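Local coordinates for ubiquinone biosynthesis accessory factor UbiJ (Escherichia coli, PDB 6H6O), which binds hydrophobic intermediates of ubiquinone biosynthesis through its SCP2 domain and is essential for the stability of the Ubi complex, at residues K91-T99 / V116-D124. Sequence-based numbering, arbitrary orientation.
Sequences KLRDRQQLT and VQNFVALAD. With CA (calcium ion), chain H.
Leu92 meets the 116-124 helix twice: its CD2 packs against Val120 CG2 at 4.3 Å, and a water within hydrogen-bonding distance of both Leu92 O and Val120 O probably bridges the two backbones. At Arg93 the link runs through a metal. A calcium ion is bound by Arg93 O at 2.5 Å and by Asp124 OD1 at 2.7 Å, with two waters and Glu127 also at the site, so the metal ties the loop to the helix through the arginine's backbone. Asp94 is the N-cap of the helix that follows: Gln97 N donates to Asp94 OD1 in a nearly straight bond. Asp94 CB lies 3.6 Å from Asp124 OD2, and Asp94 C lies 3.6 Å from Val120 CG1, a methyl swung anti to its own backbone N (chi1 171°).

Arg95 bends at chi2 to bring its guanidinium against Gln117, whose NE2 sits over the centre of one face, the two planes 63° apart. NE2 and the guanidinium nitrogens are all donors, so no hydrogen bond joins them; the arginine is poorly ordered and its exact position doubtful. An alanine in place of Gln117 would probably leave that guanidinium face without its amide cover and free the arginine to turn. Leu98 CB points toward the 116-124 helix, and Leu98 CD2 lies 3.6 Å from Gln117 CA and 3.9 Å from Val120 CG2.

Within this SCP2 domain, strand 107-111, an outermost strand of the sheet, joins helices 95-104 and 113-128 in sequence; their facing segments run roughly antiparallel (141°), and both rest on that strand, Leu98 on Leu107 and Val116 on Val109.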
ATOM      1  N   LYS A  91       7.634  11.062  -2.782  1.00 44.24           N
ATOM      2  CA  LYS A  91       8.268  12.393  -2.772  1.00 43.40           C
ATOM      3  C   LYS A  91       9.017  12.681  -1.479  1.00 46.16           C
ATOM      4  O   LYS A  91       9.822  13.613  -1.454  1.00 46.63           O
ATOM      5  CB  LYS A  91       7.240  13.513  -2.999  1.00 44.67           C
ATOM      6  CG  LYS A  91       6.535  13.467  -4.342  1.00 51.73           C
ATOM      7  CD  LYS A  91       5.454  14.496  -4.432  1.00 59.23           C
ATOM      8  CE  LYS A  91       4.701  14.375  -5.730  1.00 64.81           C
ATOM      9  NZ  LYS A  91       3.697  15.451  -5.870  1.00 70.32           N
ATOM     10  N   LEU A  92       8.695  11.965  -0.390  1.00 40.60           N
ATOM     11  CA  LEU A  92       9.310  12.177   0.914  1.00 39.47           C
ATOM     12  C   LEU A  92      10.755  11.616   0.984  1.00 44.08           C
ATOM     13  O   LEU A  92      11.074  10.800   1.851  1.00 43.23           O
ATOM     14  CB  LEU A  92       8.394  11.638   2.044  1.00 38.57           C
ATOM     15  CG  LEU A  92       7.033  12.341   2.226  1.00 42.69           C
ATOM     16  CD1 LEU A  92       6.119  11.546   3.152  1.00 41.85           C
ATOM     17  CD2 LEU A  92       7.201  13.724   2.795  1.00 44.50           C
ATOM     18  N   ARG A  93      11.630  12.096   0.075  1.00 41.83           N
ATOM     19  CA  ARG A  93      13.034  11.680  -0.045  1.00 41.55           C
ATOM     20  C   ARG A  93      13.920  12.191   1.092  1.00 43.69           C
ATOM     21  O   ARG A  93      14.828  11.475   1.518  1.00 43.25           O
ATOM     22  CB  ARG A  93      13.616  12.093  -1.406  1.00 43.50           C
ATOM     23  CG  ARG A  93      12.933  11.425  -2.595  1.00 57.25           C
ATOM     24  CD  ARG A  93      13.360  12.035  -3.916  1.00 70.91           C
ATOM     25  NE  ARG A  93      12.681  11.404  -5.050  1.00 83.59           N
ATOM     26  CZ  ARG A  93      11.531  11.825  -5.571  1.00101.76           C
ATOM     27  NH1 ARG A  93      10.990  11.188  -6.600  1.00 89.65           N
ATOM     28  NH2 ARG A  93      10.913  12.887  -5.064  1.00 91.18           N
ATOM     29  N   ASP A  94      13.670  13.427   1.569  1.00 38.71           N
ATOM     30  CA  ASP A  94      14.441  14.072   2.641  1.00 38.08           C
ATOM     31  C   ASP A  94      13.663  15.242   3.260  1.00 42.03           C
ATOM     32  O   ASP A  94      12.565  15.557   2.791  1.00 41.38           O
ATOM     33  CB  ASP A  94      15.823  14.551   2.117  1.00 40.67           C
ATOM     34  CG  ASP A  94      15.802  15.277   0.781  1.00 52.75           C
ATOM     35  OD1 ASP A  94      14.883  16.100   0.563  1.00 52.74           O
ATOM     36  OD2 ASP A  94      16.734  15.058  -0.025  1.00 60.83           O
ATOM     37  N   ARG A  95      14.229  15.884   4.308  1.00 38.50           N
ATOM     38  CA  ARG A  95      13.634  17.038   4.996  1.00 38.36           C
ATOM     39  C   ARG A  95      13.351  18.221   4.044  1.00 41.28           C
ATOM     40  O   ARG A  95      12.362  18.925   4.250  1.00 40.86           O
ATOM     41  CB  ARG A  95      14.491  17.463   6.224  1.00 40.77           C
ATOM     42  CG  ARG A  95      14.088  18.767   6.960  1.00 57.02           C
ATOM     43  CD  ARG A  95      12.657  18.792   7.493  1.00 70.60           C
ATOM     44  NE  ARG A  95      12.167  20.163   7.670  1.00 83.86           N
ATOM     45  CZ  ARG A  95      10.885  20.523   7.640  1.00 98.87           C
ATOM     46  NH1 ARG A  95       9.939  19.620   7.423  1.00 83.55           N
ATOM     47  NH2 ARG A  95      10.542  21.792   7.812  1.00 89.83           N
ATOM     48  N   GLN A  96      14.192  18.422   3.002  1.00 37.70           N
ATOM     49  CA  GLN A  96      14.014  19.503   2.022  1.00 38.01           C
ATOM     50  C   GLN A  96      12.675  19.343   1.316  1.00 38.62           C
ATOM     51  O   GLN A  96      11.876  20.285   1.268  1.00 38.04           O
ATOM     52  CB  GLN A  96      15.087  19.453   0.937  1.00 40.65           C
ATOM     53  CG  GLN A  96      16.513  19.602   1.389  1.00 63.68           C
ATOM     54  CD  GLN A  96      17.307  19.876   0.150  1.00 87.43           C
ATOM     55  OE1 GLN A  96      17.741  18.962  -0.562  1.00 83.51           O
ATOM     56  NE2 GLN A  96      17.417  21.146  -0.196  1.00 81.24           N
ATOM     57  N   GLN A  97      12.460  18.146   0.741  1.00 32.94           N
ATOM     58  CA  GLN A  97      11.248  17.760   0.044  1.00 32.33           C
ATOM     59  C   GLN A  97      10.076  17.836   0.999  1.00 33.35           C
ATOM     60  O   GLN A  97       9.003  18.297   0.603  1.00 32.92           O
ATOM     61  CB  GLN A  97      11.387  16.343  -0.540  1.00 33.77           C
ATOM     62  CG  GLN A  97      12.107  16.304  -1.886  1.00 51.88           C
ATOM     63  CD  GLN A  97      11.229  16.807  -3.010  1.00 73.20           C
ATOM     64  OE1 GLN A  97      11.245  17.993  -3.361  1.00 69.64           O
ATOM     65  NE2 GLN A  97      10.420  15.922  -3.582  1.00 64.30           N
ATOM     66  N   LEU A  98      10.288  17.436   2.276  1.00 27.25           N
ATOM     67  CA  LEU A  98       9.231  17.501   3.274  1.00 24.65           C
ATOM     68  C   LEU A  98       8.812  18.959   3.511  1.00 28.72           C
ATOM     69  O   LEU A  98       7.610  19.239   3.526  1.00 27.32           O
ATOM     70  CB  LEU A  98       9.650  16.783   4.581  1.00 23.34           C
ATOM     71  CG  LEU A  98       8.695  16.850   5.777  1.00 25.94           C
ATOM     72  CD1 LEU A  98       7.363  16.163   5.473  1.00 24.24           C
ATOM     73  CD2 LEU A  98       9.348  16.261   7.028  1.00 27.86           C
ATOM     74  N   THR A  99       9.789  19.886   3.626  1.00 25.15           N
ATOM     75  CA  THR A  99       9.514  21.315   3.826  1.00 25.69           C
ATOM     76  C   THR A  99       8.740  21.888   2.626  1.00 28.22           C
ATOM     77  O   THR A  99       7.773  22.625   2.829  1.00 26.37           O
ATOM     78  CB  THR A  99      10.818  22.108   4.111  1.00 34.89           C
ATOM     79  OG1 THR A  99      11.620  21.382   5.040  1.00 34.52           O
ATOM     80  CG2 THR A  99      10.545  23.491   4.679  1.00 32.81           C
ATOM     81  N   VAL A 116       7.215  13.860  12.245  1.00 17.24           N
ATOM     82  CA  VAL A 116       7.274  13.546  10.809  1.00 17.66           C
ATOM     83  C   VAL A 116       8.687  13.883  10.240  1.00 20.57           C
ATOM     84  O   VAL A 116       9.200  13.123   9.423  1.00 20.24           O
ATOM     85  CB  VAL A 116       6.097  14.145   9.986  1.00 21.97           C
ATOM     86  CG1 VAL A 116       6.125  15.678   9.984  1.00 21.59           C
ATOM     87  CG2 VAL A 116       6.072  13.575   8.562  1.00 22.51           C
ATOM     88  N   GLN A 117       9.325  14.971  10.710  1.00 18.92           N
ATOM     89  CA  GLN A 117      10.696  15.295  10.278  1.00 19.35           C
ATOM     90  C   GLN A 117      11.654  14.143  10.638  1.00 21.41           C
ATOM     91  O   GLN A 117      12.452  13.725   9.792  1.00 19.78           O
ATOM     92  CB  GLN A 117      11.193  16.605  10.916  1.00 21.09           C
ATOM     93  CG  GLN A 117      10.518  17.851  10.346  1.00 28.08           C
ATOM     94  CD  GLN A 117      10.815  19.095  11.159  1.00 43.20           C
ATOM     95  OE1 GLN A 117      11.277  19.040  12.301  1.00 34.37           O
ATOM     96  NE2 GLN A 117      10.524  20.260  10.606  1.00 36.64           N
ATOM     97  N   ASN A 118      11.524  13.596  11.868  1.00 17.04           N
ATOM     98  CA  ASN A 118      12.367  12.487  12.343  1.00 16.79           C
ATOM     99  C   ASN A 118      12.045  11.197  11.598  1.00 19.11           C
ATOM    100  O   ASN A 118      12.954  10.443  11.281  1.00 17.89           O
ATOM    101  CB  ASN A 118      12.259  12.308  13.862  1.00 17.07           C
ATOM    102  CG  ASN A 118      12.892  13.466  14.606  1.00 27.39           C
ATOM    103  OD1 ASN A 118      13.776  14.149  14.099  1.00 22.59           O
ATOM    104  ND2 ASN A 118      12.480  13.704  15.834  1.00 23.39           N
ATOM    105  N   PHE A 119      10.775  10.983  11.266  1.00 16.35           N
ATOM    106  CA  PHE A 119      10.367   9.813  10.500  1.00 16.15           C
ATOM    107  C   PHE A 119      11.012   9.824   9.079  1.00 20.10           C
ATOM    108  O   PHE A 119      11.604   8.822   8.654  1.00 20.07           O
ATOM    109  CB  PHE A 119       8.833   9.709  10.432  1.00 18.34           C
ATOM    110  CG  PHE A 119       8.368   8.502   9.656  1.00 20.70           C
ATOM    111  CD1 PHE A 119       8.522   7.216  10.174  1.00 23.66           C
ATOM    112  CD2 PHE A 119       7.848   8.640   8.378  1.00 26.98           C
ATOM    113  CE1 PHE A 119       8.113   6.087   9.449  1.00 25.50           C
ATOM    114  CE2 PHE A 119       7.455   7.508   7.643  1.00 30.86           C
ATOM    115  CZ  PHE A 119       7.567   6.242   8.200  1.00 27.55           C
ATOM    116  N   VAL A 120      10.907  10.966   8.380  1.00 16.80           N
ATOM    117  CA  VAL A 120      11.475  11.188   7.038  1.00 17.39           C
ATOM    118  C   VAL A 120      13.031  11.058   7.094  1.00 21.94           C
ATOM    119  O   VAL A 120      13.622  10.381   6.245  1.00 22.44           O
ATOM    120  CB  VAL A 120      10.953  12.531   6.432  1.00 21.35           C
ATOM    121  CG1 VAL A 120      11.689  12.910   5.136  1.00 22.82           C
ATOM    122  CG2 VAL A 120       9.435  12.478   6.220  1.00 20.14           C
ATOM    123  N   ALA A 121      13.664  11.647   8.133  1.00 19.74           N
ATOM    124  CA  ALA A 121      15.114  11.548   8.362  1.00 20.21           C
ATOM    125  C   ALA A 121      15.504  10.065   8.541  1.00 22.22           C
ATOM    126  O   ALA A 121      16.497   9.630   7.960  1.00 21.60           O
ATOM    127  CB  ALA A 121      15.509  12.351   9.587  1.00 21.03           C
ATOM    128  N   LEU A 122      14.717   9.290   9.319  1.00 18.09           N
ATOM    129  CA  LEU A 122      14.947   7.854   9.526  1.00 17.37           C
ATOM    130  C   LEU A 122      14.830   7.086   8.210  1.00 21.83           C
ATOM    131  O   LEU A 122      15.732   6.292   7.909  1.00 19.88           O
ATOM    132  CB  LEU A 122      14.001   7.262  10.610  1.00 16.34           C
ATOM    133  CG  LEU A 122      13.974   5.729  10.775  1.00 19.10           C
ATOM    134  CD1 LEU A 122      15.352   5.157  11.127  1.00 19.37           C
ATOM    135  CD2 LEU A 122      12.919   5.304  11.799  1.00 18.46           C
ATOM    136  N   ALA A 123      13.763   7.329   7.409  1.00 18.13           N
ATOM    137  CA  ALA A 123      13.598   6.652   6.113  1.00 18.89           C
ATOM    138  C   ALA A 123      14.777   6.978   5.166  1.00 23.59           C
ATOM    139  O   ALA A 123      15.259   6.082   4.456  1.00 22.77           O
ATOM    140  CB  ALA A 123      12.271   7.049   5.476  1.00 19.88           C
ATOM    141  N   ASP A 124      15.247   8.250   5.193  1.00 20.53           N
ATOM    142  CA  ASP A 124      16.386   8.700   4.383  1.00 21.46           C
ATOM    143  C   ASP A 124      17.655   7.915   4.788  1.00 22.46           C
ATOM    144  O   ASP A 124      18.347   7.374   3.928  1.00 21.06           O
ATOM    145  CB  ASP A 124      16.604  10.214   4.556  1.00 24.73           C
ATOM    146  CG  ASP A 124      17.515  10.856   3.510  1.00 39.03           C
ATOM    147  OD1 ASP A 124      17.849  10.178   2.516  1.00 38.18           O
ATOM    148  OD2 ASP A 124      17.882  12.046   3.685  1.00 48.54           O
TER
HETATM  149 CA    CA H 206      16.264   9.740   0.415  1.00 58.27          CA
HETATM  150  O   HOH W   1      12.881   9.740   3.610  1.00 40.31           O
HETATM  151  O   HOH W   2      19.211  13.211   1.614  1.00 55.92           O
HETATM  152  O   HOH W   3      14.236   8.627   1.569  1.00 47.67           O
HETATM  153  O   HOH W   4      18.751   9.973  -0.192  1.00 61.90           O